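PDB 5IX8: putative sugar ABC transport system, substrate-binding protein from Bordetella parapertussis, which probably binds a carbohydrate between its two lobes and presents it to an ABC transporter. Local coordinates for residues 153-157 with 281-285; 82-86 with 150-154; 10-16 with 266-272; 47-51 with 69-75. All coordinates share one frame; numbering follows the deposited sequence.

Two of the contacts join the two lobes of a periplasmic binding protein; the other two lie within the lobe that holds the parallel sheet 47-53/17-22/77-80/101-105/116-119/288-290. Contacts 1 and 2 have centres 9 Å apart, share Glu-153 and Trp-154 at the start of helix 154-168, and meet the same sulfate. Contacts 3 and 4 are centred 17 Å apart, joined where Leu-16 meets Glu-47, and stand at least 24 Å, centre to centre, from the first pair. Along the chain, contacts 2 and 4 are nested inside contact 3, whereas contact 1 crosses it. Interlobe bridging and packing within one lobe are thus spatially separate.

Contact 1 (153-157 with 281-285); sequences EWPRL and TRSVP. With SO4 (sulfate ion), chain G; SO4 (sulfate ion), chain C.
Ser-283 and Glu-153 supply the one hydrogen bond that crosses here: Ser-283 OG donates to Glu-153 OE2 at 2.7 Å. It uses the anti lone pair of that oxygen, the one turned away from OE1. Leu-157 borders the same hydroxyl, its CD2 methyl lying 3.6 Å from Ser-283 OG.

The carboxylate is held from a second direction by Arg-156, one helical turn on. The guanidinium grips it end-on, with Arg-156 NH1 2.9 Å from Glu-153 OE1 and Arg-156 NH2 3.0 Å from Glu-153 OE2. Both nitrogens come from above the carboxylate plane, NH1 lying 67° out of it, while the oxygens stay near the guanidinium plane. A bend at chi2 of Glu-153 (74°) turns the carboxylate to where Arg-156 and Ser-283 can both meet it. Arg-282 adds a looser charge: its NH1 stops 4.3 Å from Glu-153 OE2, beyond salt-bridge distance.

Further out, Arg-156 NH1 also donates to O1 of a sulfate at 2.8 Å, and Arg-156 NE pairs with Glu-160. The same sulfate, probably from the crystallisation liquor, accepts a hydrogen bond from Glu-153 N, 2.9 Å from its O2, at the N-cap position of helix 154-168. Helix 154-168 belongs to one lobe and the 281-285 loop leads into strand 288-290 of the other, so the serine bond bridges the lobes of the periplasmic-binding-protein fold. With OE2 accepting from two donors and cationic groups close by, the carboxylate is probably stabilised as the anion, and the helix start probably favours the sulfate.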
# COMPACT_ATOMS: atom_id res chain seq x y z
N GLU A 153 10.81 -4.54 1.04
CA GLU A 153 10.72 -4.23 2.48
C GLU A 153 9.32 -4.45 3.03
O GLU A 153 9.13 -5.26 3.96
CB GLU A 153 11.19 -2.79 2.76
CG GLU A 153 11.40 -2.44 4.24
CD GLU A 153 12.66 -3.07 4.84
OE1 GLU A 153 13.41 -3.76 4.12
OE2 GLU A 153 12.92 -2.86 6.05
N TRP A 154 8.31 -3.76 2.49
CA TRP A 154 7.00 -3.82 3.13
C TRP A 154 6.34 -5.20 3.07
O TRP A 154 5.63 -5.54 4.02
CB TRP A 154 6.05 -2.73 2.58
CG TRP A 154 5.87 -2.69 1.08
CD1 TRP A 154 6.65 -2.03 0.17
CD2 TRP A 154 4.86 -3.36 0.32
NE1 TRP A 154 6.18 -2.25 -1.12
CE2 TRP A 154 5.09 -3.08 -1.05
CE3 TRP A 154 3.81 -4.22 0.67
CZ2 TRP A 154 4.28 -3.56 -2.06
CZ3 TRP A 154 3.00 -4.72 -0.35
CH2 TRP A 154 3.25 -4.39 -1.70
N PRO A 155 6.55 -6.04 2.04
CA PRO A 155 5.98 -7.39 2.12
C PRO A 155 6.59 -8.18 3.26
O PRO A 155 5.91 -8.95 3.93
CB PRO A 155 6.31 -8.02 0.75
CG PRO A 155 6.40 -6.78 -0.20
CD PRO A 155 7.15 -5.81 0.72
N ARG A 156 7.89 -7.99 3.49
CA ARG A 156 8.53 -8.67 4.62
C ARG A 156 7.95 -8.17 5.95
O ARG A 156 7.71 -8.98 6.87
CB ARG A 156 10.05 -8.48 4.57
CG ARG A 156 10.75 -9.39 5.58
CD ARG A 156 12.22 -9.06 5.80
NE ARG A 156 12.37 -7.90 6.65
CZ ARG A 156 12.68 -6.68 6.22
NH1 ARG A 156 13.04 -6.47 4.96
NH2 ARG A 156 12.73 -5.66 7.09
N LEU A 157 7.72 -6.86 6.07
CA LEU A 157 7.14 -6.33 7.30
C LEU A 157 5.76 -6.92 7.55
O LEU A 157 5.44 -7.32 8.68
CB LEU A 157 7.06 -4.79 7.25
CG LEU A 157 8.42 -4.07 7.13
CD1 LEU A 157 8.20 -2.58 6.95
CD2 LEU A 157 9.32 -4.30 8.35
N THR A 281 11.68 5.41 11.58
CA THR A 281 11.88 4.06 12.08
C THR A 281 12.97 3.38 11.26
O THR A 281 13.45 3.94 10.28
CB THR A 281 10.61 3.23 12.02
OG1 THR A 281 10.25 3.05 10.64
CG2 THR A 281 9.49 3.92 12.75
N ARG A 282 13.32 2.15 11.65
CA ARG A 282 14.34 1.41 10.90
C ARG A 282 13.98 1.30 9.42
O ARG A 282 14.82 1.56 8.55
CB ARG A 282 14.55 0.03 11.49
CG ARG A 282 15.61 -0.78 10.75
CD ARG A 282 15.82 -2.16 11.37
NE ARG A 282 17.03 -2.76 10.80
CZ ARG A 282 17.07 -3.41 9.64
NH1 ARG A 282 15.94 -3.64 8.97
NH2 ARG A 282 18.23 -3.87 9.16
N SER A 283 12.73 0.90 9.12
CA SER A 283 12.32 0.69 7.73
C SER A 283 11.83 1.96 7.05
O SER A 283 11.77 1.99 5.81
CB SER A 283 11.20 -0.34 7.66
OG SER A 283 11.70 -1.61 8.05
N VAL A 284 11.44 2.97 7.83
CA VAL A 284 10.86 4.19 7.26
C VAL A 284 11.71 5.35 7.77
O VAL A 284 11.35 6.00 8.76
CB VAL A 284 9.38 4.35 7.63
CG1 VAL A 284 8.78 5.52 6.86
CG2 VAL A 284 8.64 3.07 7.26
N PRO A 285 12.86 5.64 7.16
CA PRO A 285 13.86 6.50 7.81
C PRO A 285 13.62 7.99 7.59
O PRO A 285 14.54 8.73 7.24
CB PRO A 285 15.17 6.04 7.16
CG PRO A 285 14.73 5.65 5.74
CD PRO A 285 13.37 4.99 5.94
S SO4 G . 11.80 0.21 14.76
O1 SO4 G . 12.42 -0.48 15.90
O2 SO4 G . 10.52 0.82 15.17
O3 SO4 G . 11.60 -0.78 13.71
O4 SO4 G . 12.68 1.26 14.26
S SO4 C . 13.08 -8.03 1.58
O1 SO4 C . 13.78 -8.14 2.85
O2 SO4 C . 12.77 -6.66 1.22
O3 SO4 C . 11.83 -8.82 1.60
O4 SO4 C . 13.94 -8.63 0.55

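Contact 2 (82-86 with 150-154); sequences PAAYS and AGLEW. With SO4 (sulfate ion), chain C.
Tyr-85 reaches from the 82-86 loop across to Glu-153. Its CB packs on the peptide that follows Gly-151, 3.5 Å from Gly-151 O. CG is anti to the backbone N (chi1 -177°), which lays one face of the ring against the Glu-153 side chain. Glu-153 CB sits 3.5 Å from the centroid of the Tyr-85 ring and 14° off its normal, a CH-pi contact over the face. Farther along, Tyr-85 CZ meets Glu-153 CG at 3.6 Å. Tyr-85 CE2 is stacked on the carboxylate, 3.5 Å from Glu-153 OE1, with the two planes nearly parallel. At the tip, Tyr-85 OH hydrogen-bonds to Ser-283 O.

Each loop follows a strand of a different lobe, 77-80 for residues 82-86 and 142-145 for residues 150-154, so the contact bridges the two Rossmann-like lobes of the binding-protein fold. The backbones are tied directly as well: Tyr-85 N donates to Gly-151 O at 3.0 Å, with an angle of 168° at the hydrogen. A water shared with Ser-86 N gives Gly-151 O a second donor, while Gly-151 N donates to a bound sulfate. Nearer the start of the 82-86 loop, Leu-152 CD2 rests 3.6 Å from Ala-83 O. Another water connects the lobes, donating to Pro-82 O and accepting from Trp-154 NE1 at the edge of the indole.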
# COMPACT_ATOMS: atom_id res chain seq x y z
N PRO A 82 8.02 3.73 -4.66
CA PRO A 82 9.14 3.18 -5.44
C PRO A 82 8.92 1.74 -5.90
O PRO A 82 8.25 0.94 -5.25
CB PRO A 82 10.31 3.25 -4.45
CG PRO A 82 9.64 2.98 -3.11
CD PRO A 82 8.28 3.69 -3.21
N ALA A 83 9.54 1.42 -7.03
CA ALA A 83 9.47 0.07 -7.59
C ALA A 83 10.43 -0.91 -6.91
O ALA A 83 10.43 -2.10 -7.24
CB ALA A 83 9.76 0.10 -9.08
N ALA A 84 11.26 -0.42 -6.00
CA ALA A 84 12.12 -1.26 -5.17
C ALA A 84 12.43 -0.45 -3.93
O ALA A 84 12.38 0.79 -3.95
CB ALA A 84 13.42 -1.63 -5.87
N TYR A 85 12.78 -1.15 -2.85
CA TYR A 85 13.06 -0.44 -1.60
C TYR A 85 14.33 0.38 -1.71
O TYR A 85 14.35 1.55 -1.30
CB TYR A 85 13.17 -1.43 -0.44
CG TYR A 85 13.38 -0.80 0.93
CD1 TYR A 85 12.47 0.15 1.45
CD2 TYR A 85 14.45 -1.20 1.74
CE1 TYR A 85 12.63 0.69 2.74
CE2 TYR A 85 14.60 -0.68 3.01
CZ TYR A 85 13.70 0.28 3.52
OH TYR A 85 13.89 0.76 4.78
N SER A 86 15.39 -0.21 -2.24
CA SER A 86 16.72 0.38 -2.22
C SER A 86 17.12 0.94 -3.58
O SER A 86 16.62 0.53 -4.63
CB SER A 86 17.77 -0.65 -1.76
OG SER A 86 17.53 -1.04 -0.41
N ALA A 150 10.48 -10.22 -3.03
CA ALA A 150 11.63 -9.75 -2.27
C ALA A 150 12.06 -8.36 -2.73
O ALA A 150 11.65 -7.88 -3.79
CB ALA A 150 12.80 -10.72 -2.42
N GLY A 151 12.88 -7.69 -1.90
CA GLY A 151 13.47 -6.42 -2.29
C GLY A 151 12.57 -5.22 -2.13
O GLY A 151 12.94 -4.13 -2.59
N LEU A 152 11.42 -5.37 -1.50
CA LEU A 152 10.48 -4.27 -1.37
C LEU A 152 10.30 -3.79 0.05
O LEU A 152 9.65 -2.74 0.26
CB LEU A 152 9.10 -4.67 -1.94
CG LEU A 152 9.14 -5.12 -3.41
CD1 LEU A 152 7.67 -5.47 -3.82
CD2 LEU A 152 9.77 -4.10 -4.33
N GLU A 153 10.81 -4.54 1.04
CA GLU A 153 10.72 -4.23 2.48
C GLU A 153 9.32 -4.45 3.03
O GLU A 153 9.13 -5.26 3.96
CB GLU A 153 11.19 -2.79 2.76
CG GLU A 153 11.40 -2.44 4.24
CD GLU A 153 12.66 -3.07 4.84
OE1 GLU A 153 13.41 -3.76 4.12
OE2 GLU A 153 12.92 -2.86 6.05
N TRP A 154 8.31 -3.76 2.49
CA TRP A 154 7.00 -3.82 3.13
C TRP A 154 6.34 -5.20 3.07
O TRP A 154 5.63 -5.54 4.02
CB TRP A 154 6.05 -2.73 2.58
CG TRP A 154 5.87 -2.69 1.08
CD1 TRP A 154 6.65 -2.03 0.17
CD2 TRP A 154 4.86 -3.36 0.32
NE1 TRP A 154 6.18 -2.25 -1.12
CE2 TRP A 154 5.09 -3.08 -1.05
CE3 TRP A 154 3.81 -4.22 0.67
CZ2 TRP A 154 4.28 -3.56 -2.06
CZ3 TRP A 154 3.00 -4.72 -0.35
CH2 TRP A 154 3.25 -4.39 -1.70
S SO4 C . 13.08 -8.03 1.58
O1 SO4 C . 13.78 -8.14 2.85
O2 SO4 C . 12.77 -6.66 1.22
O3 SO4 C . 11.83 -8.82 1.60
O4 SO4 C . 13.94 -8.63 0.55
O HOH W 1 7.99 -1.26 -3.29
O HOH W 2 15.57 -3.08 -2.96

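Contact 3 (10-16 with 266-272); sequences IVARQPL and IREHEGL
Ala-12 and Ile-266 bring the backbones nearest each other, 5.8 Å between their CA atoms, where the chain leading to strand 17-22 passes the last turns of helix 254-270. Glu-270 makes the polar link: its OE2 accepts from two successive backbone amides, Arg-13 N at 2.8 Å and Gln-14 N at 3.0 Å. The first uses the syn lone pair, whereas the second comes from 51° above the carboxylate plane. A water donates to the same oxygen and to Gln-14 O, and also joins His-269 ND1 at the edge of the imidazole.

Leu-16 approaches that ring off-centre, its CG 4.3 Å from the His-269 centroid, in a CH-pi contact. The CD1 branch of Leu-16 goes on to Ile-266 CG1, 3.9 Å away. At the other end, Ile-10 has CG1 between its backbone N and carbonyl carbon (chi1 60°), which directs CD1 over the Arg-267 guanidinium face and tip to tip with Leu-272 CD1 at 3.5 Å. The Schellman turn at Gly-271, with Leu-272 N bonded to Arg-267 O, presents that leucine. Arg-267 is itself held by Glu-8 O and Gln-263.

Backbone bonds join Ala-12 to Ser-44 and Leu-16 to Glu-47 of the outermost strand 47-53, while Glu-268 fastens the helix to Tyr-77 and Lys-101, at the starts of strands 77-80 and 101-105.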
# COMPACT_ATOMS: atom_id res chain seq x y z
N ILE A 10 -6.59 23.29 3.75
CA ILE A 10 -6.32 24.66 3.39
C ILE A 10 -5.95 24.73 1.91
O ILE A 10 -5.93 23.72 1.20
CB ILE A 10 -5.22 25.30 4.26
CG1 ILE A 10 -3.91 24.53 4.12
CG2 ILE A 10 -5.70 25.46 5.75
CD1 ILE A 10 -2.75 25.30 4.75
N VAL A 11 -5.68 25.95 1.45
CA VAL A 11 -5.44 26.24 0.04
C VAL A 11 -4.08 26.89 -0.11
O VAL A 11 -3.74 27.79 0.67
CB VAL A 11 -6.54 27.16 -0.49
CG1 VAL A 11 -6.29 27.49 -1.95
CG2 VAL A 11 -7.90 26.50 -0.27
N ALA A 12 -3.32 26.46 -1.11
CA ALA A 12 -2.00 27.04 -1.36
C ALA A 12 -2.18 28.47 -1.83
O ALA A 12 -3.07 28.77 -2.64
CB ALA A 12 -1.25 26.24 -2.43
N ARG A 13 -1.36 29.36 -1.28
CA ARG A 13 -1.24 30.71 -1.78
C ARG A 13 -0.01 30.87 -2.66
O ARG A 13 -0.07 31.55 -3.67
CB ARG A 13 -1.25 31.71 -0.61
CG ARG A 13 -2.57 31.73 0.19
CD ARG A 13 -3.80 31.93 -0.73
NE ARG A 13 -5.01 32.31 0.01
CZ ARG A 13 -5.72 31.46 0.76
NH1 ARG A 13 -5.31 30.19 0.91
NH2 ARG A 13 -6.82 31.87 1.38
N GLN A 14 1.09 30.25 -2.30
CA GLN A 14 2.30 30.21 -3.13
C GLN A 14 2.15 29.13 -4.21
O GLN A 14 1.63 28.05 -3.93
CB GLN A 14 3.55 29.90 -2.27
CG GLN A 14 3.83 30.86 -1.10
CD GLN A 14 5.00 30.41 -0.19
OE1 GLN A 14 5.82 29.56 -0.56
NE2 GLN A 14 5.07 31.00 1.01
N PRO A 15 2.59 29.38 -5.44
CA PRO A 15 2.50 28.33 -6.47
C PRO A 15 3.19 27.06 -6.01
O PRO A 15 4.30 27.10 -5.45
CB PRO A 15 3.21 28.94 -7.68
CG PRO A 15 3.08 30.44 -7.48
CD PRO A 15 3.05 30.68 -5.98
N LEU A 16 2.53 25.94 -6.22
CA LEU A 16 3.01 24.66 -5.73
C LEU A 16 2.75 23.60 -6.79
O LEU A 16 1.59 23.33 -7.12
CB LEU A 16 2.33 24.29 -4.41
CG LEU A 16 3.03 23.23 -3.53
CD1 LEU A 16 2.38 23.18 -2.16
CD2 LEU A 16 3.07 21.80 -4.19
N ILE A 266 1.42 21.54 1.25
CA ILE A 266 1.14 22.98 1.30
C ILE A 266 1.73 23.58 2.55
O ILE A 266 2.35 24.66 2.53
CB ILE A 266 -0.37 23.27 1.24
CG1 ILE A 266 -0.96 22.85 -0.11
CG2 ILE A 266 -0.65 24.75 1.46
CD1 ILE A 266 -2.49 22.75 -0.09
N ARG A 267 1.55 22.89 3.68
CA ARG A 267 2.08 23.38 4.95
C ARG A 267 3.59 23.42 4.92
O ARG A 267 4.20 24.41 5.36
CB ARG A 267 1.55 22.49 6.08
CG ARG A 267 0.07 22.80 6.32
CD ARG A 267 -0.53 21.73 7.21
NE ARG A 267 -1.86 22.14 7.67
CZ ARG A 267 -2.96 21.98 6.97
NH1 ARG A 267 -2.95 21.34 5.78
NH2 ARG A 267 -4.09 22.43 7.48
N GLU A 268 4.23 22.35 4.44
CA GLU A 268 5.69 22.35 4.38
C GLU A 268 6.19 23.50 3.53
O GLU A 268 7.10 24.24 3.92
CB GLU A 268 6.18 21.01 3.83
CG GLU A 268 7.57 20.57 4.34
CD GLU A 268 8.73 21.24 3.62
OE1 GLU A 268 8.57 21.69 2.45
OE2 GLU A 268 9.83 21.31 4.22
N HIS A 269 5.54 23.70 2.39
CA HIS A 269 5.97 24.71 1.42
C HIS A 269 5.85 26.12 1.97
O HIS A 269 6.70 26.98 1.68
CB HIS A 269 5.13 24.56 0.16
CG HIS A 269 5.68 25.27 -1.03
ND1 HIS A 269 4.92 26.11 -1.81
CD2 HIS A 269 6.92 25.25 -1.59
CE1 HIS A 269 5.66 26.58 -2.81
NE2 HIS A 269 6.88 26.09 -2.68
N GLU A 270 4.80 26.39 2.75
CA GLU A 270 4.55 27.74 3.24
C GLU A 270 4.99 27.94 4.68
O GLU A 270 4.69 28.99 5.27
CB GLU A 270 3.06 28.08 3.07
CG GLU A 270 2.65 27.97 1.58
CD GLU A 270 1.29 28.55 1.24
OE1 GLU A 270 0.68 29.20 2.11
OE2 GLU A 270 0.86 28.38 0.06
N GLY A 271 5.71 26.98 5.25
CA GLY A 271 6.25 27.16 6.59
C GLY A 271 5.20 27.15 7.67
O GLY A 271 5.36 27.83 8.70
N LEU A 272 4.15 26.42 7.48
CA LEU A 272 3.07 26.32 8.46
C LEU A 272 3.29 25.11 9.35
O LEU A 272 4.02 24.18 8.98
CB LEU A 272 1.73 26.19 7.73
CG LEU A 272 1.45 27.28 6.67
CD1 LEU A 272 0.14 26.99 5.93
CD2 LEU A 272 1.47 28.67 7.27
O HOH W 3 2.20 26.72 -1.61

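Contact 4 (47-51 with 69-75); sequences EVVQV and SFKTLGV
Val-49 and Gln-50, on outermost strand 47-53, pack against the C-terminal end of helix 60-73 and the turn after it. These elements belong to a beta-alpha-beta crossover of the Rossmann-like lobe: helix 60-73 links strand 47-53 to strand 77-80, with strand 17-22 between the two in the sheet. The segment axes run roughly antiparallel, at 147°, and approach to 9.9 Å.

At its start the strand is bound to its neighbour, Glu-47 pairing with both Leu-16 and Leu-18. Val-48 then turns to the opposite sheet face, where Ile-37 and Ala-41 of helix 28-43 receive it. Val-49 faces helix 60-73. Its CG1 methyl, anti to the backbone N (chi1 175°), is thereby turned to Leu-73 CD1, 4.0 Å away, and its CB is 4.4 Å from Val-75 CG1. These apolar distances indicate ordinary van der Waals contact. A Schellman turn at Gly-74 ends the helix and leads the chain to Val-75.

Gln-50 also faces the helix. The usual strand alternation is interrupted because Val-49 has helix-like backbone angles, with psi -34°. With Val-51 pointing away again, Gln-50 is the last residue of 47-51 to touch the helix. Its amide plane is turned 62° from the Phe-70 ring plane, and Gln-50 NE2 lies 4.2 Å from Leu-73 CD1. No hydrogen bond joins the segments: Gln-50 OE1 stays 4.2 Å from Ser-69 OG, whose partner is Gln-66 O. That amide oxygen instead sits at the ring edge, in the ring plane, 3.4 Å from Phe-70 CE1.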
# COMPACT_ATOMS: atom_id res chain seq x y z
N GLU A 47 -0.88 22.37 -8.37
CA GLU A 47 -0.78 21.86 -9.74
C GLU A 47 -0.07 20.51 -9.73
O GLU A 47 1.04 20.39 -9.19
CB GLU A 47 -0.01 22.84 -10.62
CG GLU A 47 0.10 22.42 -12.05
CD GLU A 47 0.92 23.38 -12.87
OE1 GLU A 47 1.24 24.48 -12.36
OE2 GLU A 47 1.26 23.05 -14.03
N VAL A 48 -0.70 19.51 -10.32
CA VAL A 48 -0.08 18.21 -10.54
C VAL A 48 0.41 18.21 -11.98
O VAL A 48 -0.39 18.19 -12.92
CB VAL A 48 -1.04 17.06 -10.27
CG1 VAL A 48 -0.35 15.68 -10.51
CG2 VAL A 48 -1.63 17.21 -8.85
N VAL A 49 1.72 18.28 -12.15
CA VAL A 49 2.27 18.45 -13.50
C VAL A 49 2.26 17.13 -14.26
O VAL A 49 2.05 17.10 -15.49
CB VAL A 49 3.68 19.03 -13.41
CG1 VAL A 49 4.32 19.09 -14.79
CG2 VAL A 49 3.61 20.38 -12.77
N GLN A 50 2.49 16.03 -13.57
CA GLN A 50 2.59 14.75 -14.24
C GLN A 50 2.36 13.66 -13.22
O GLN A 50 2.80 13.78 -12.08
CB GLN A 50 3.97 14.61 -14.88
CG GLN A 50 4.10 13.43 -15.75
CD GLN A 50 5.45 13.38 -16.41
OE1 GLN A 50 6.37 12.75 -15.91
NE2 GLN A 50 5.58 14.06 -17.55
N VAL A 51 1.66 12.61 -13.65
CA VAL A 51 1.64 11.33 -12.94
C VAL A 51 2.27 10.30 -13.85
O VAL A 51 1.83 10.13 -15.00
CB VAL A 51 0.22 10.91 -12.55
CG1 VAL A 51 0.27 9.60 -11.81
CG2 VAL A 51 -0.44 11.99 -11.70
N SER A 69 13.21 14.01 -14.84
CA SER A 69 12.42 14.91 -15.68
C SER A 69 11.61 15.91 -14.85
O SER A 69 11.30 17.01 -15.34
CB SER A 69 11.49 14.11 -16.59
OG SER A 69 10.44 13.56 -15.84
N PHE A 70 11.27 15.55 -13.61
CA PHE A 70 10.59 16.52 -12.75
C PHE A 70 11.48 17.73 -12.48
O PHE A 70 10.97 18.84 -12.28
CB PHE A 70 10.19 15.88 -11.42
CG PHE A 70 9.17 14.76 -11.53
CD1 PHE A 70 8.45 14.52 -12.71
CD2 PHE A 70 8.91 13.95 -10.43
CE1 PHE A 70 7.51 13.49 -12.77
CE2 PHE A 70 7.96 12.94 -10.48
CZ PHE A 70 7.28 12.69 -11.67
N LYS A 71 12.80 17.54 -12.47
CA LYS A 71 13.73 18.65 -12.29
C LYS A 71 13.55 19.69 -13.38
O LYS A 71 13.51 20.90 -13.11
CB LYS A 71 15.16 18.12 -12.29
CG LYS A 71 15.99 18.48 -11.09
CD LYS A 71 17.50 18.36 -11.36
CE LYS A 71 17.99 16.94 -11.43
NZ LYS A 71 19.50 16.86 -11.51
N THR A 72 13.47 19.23 -14.63
CA THR A 72 13.29 20.13 -15.75
C THR A 72 11.92 20.76 -15.76
O THR A 72 11.76 21.87 -16.28
CB THR A 72 13.54 19.35 -17.04
OG1 THR A 72 14.64 18.47 -16.83
CG2 THR A 72 13.82 20.30 -18.17
N LEU A 73 10.91 20.09 -15.21
CA LEU A 73 9.56 20.65 -15.21
C LEU A 73 9.35 21.64 -14.08
O LEU A 73 8.28 22.23 -13.99
CB LEU A 73 8.52 19.54 -15.11
CG LEU A 73 8.49 18.61 -16.31
CD1 LEU A 73 7.70 17.36 -16.00
CD2 LEU A 73 7.94 19.31 -17.56
N GLY A 74 10.33 21.82 -13.21
CA GLY A 74 10.20 22.81 -12.15
C GLY A 74 9.21 22.44 -11.07
O GLY A 74 8.59 23.32 -10.46
N VAL A 75 9.05 21.16 -10.81
CA VAL A 75 8.19 20.79 -9.69
C VAL A 75 8.83 21.25 -8.37
O VAL A 75 10.04 21.46 -8.27
CB VAL A 75 7.90 19.28 -9.68
CG1 VAL A 75 7.41 18.81 -11.04
CG2 VAL A 75 9.09 18.50 -9.23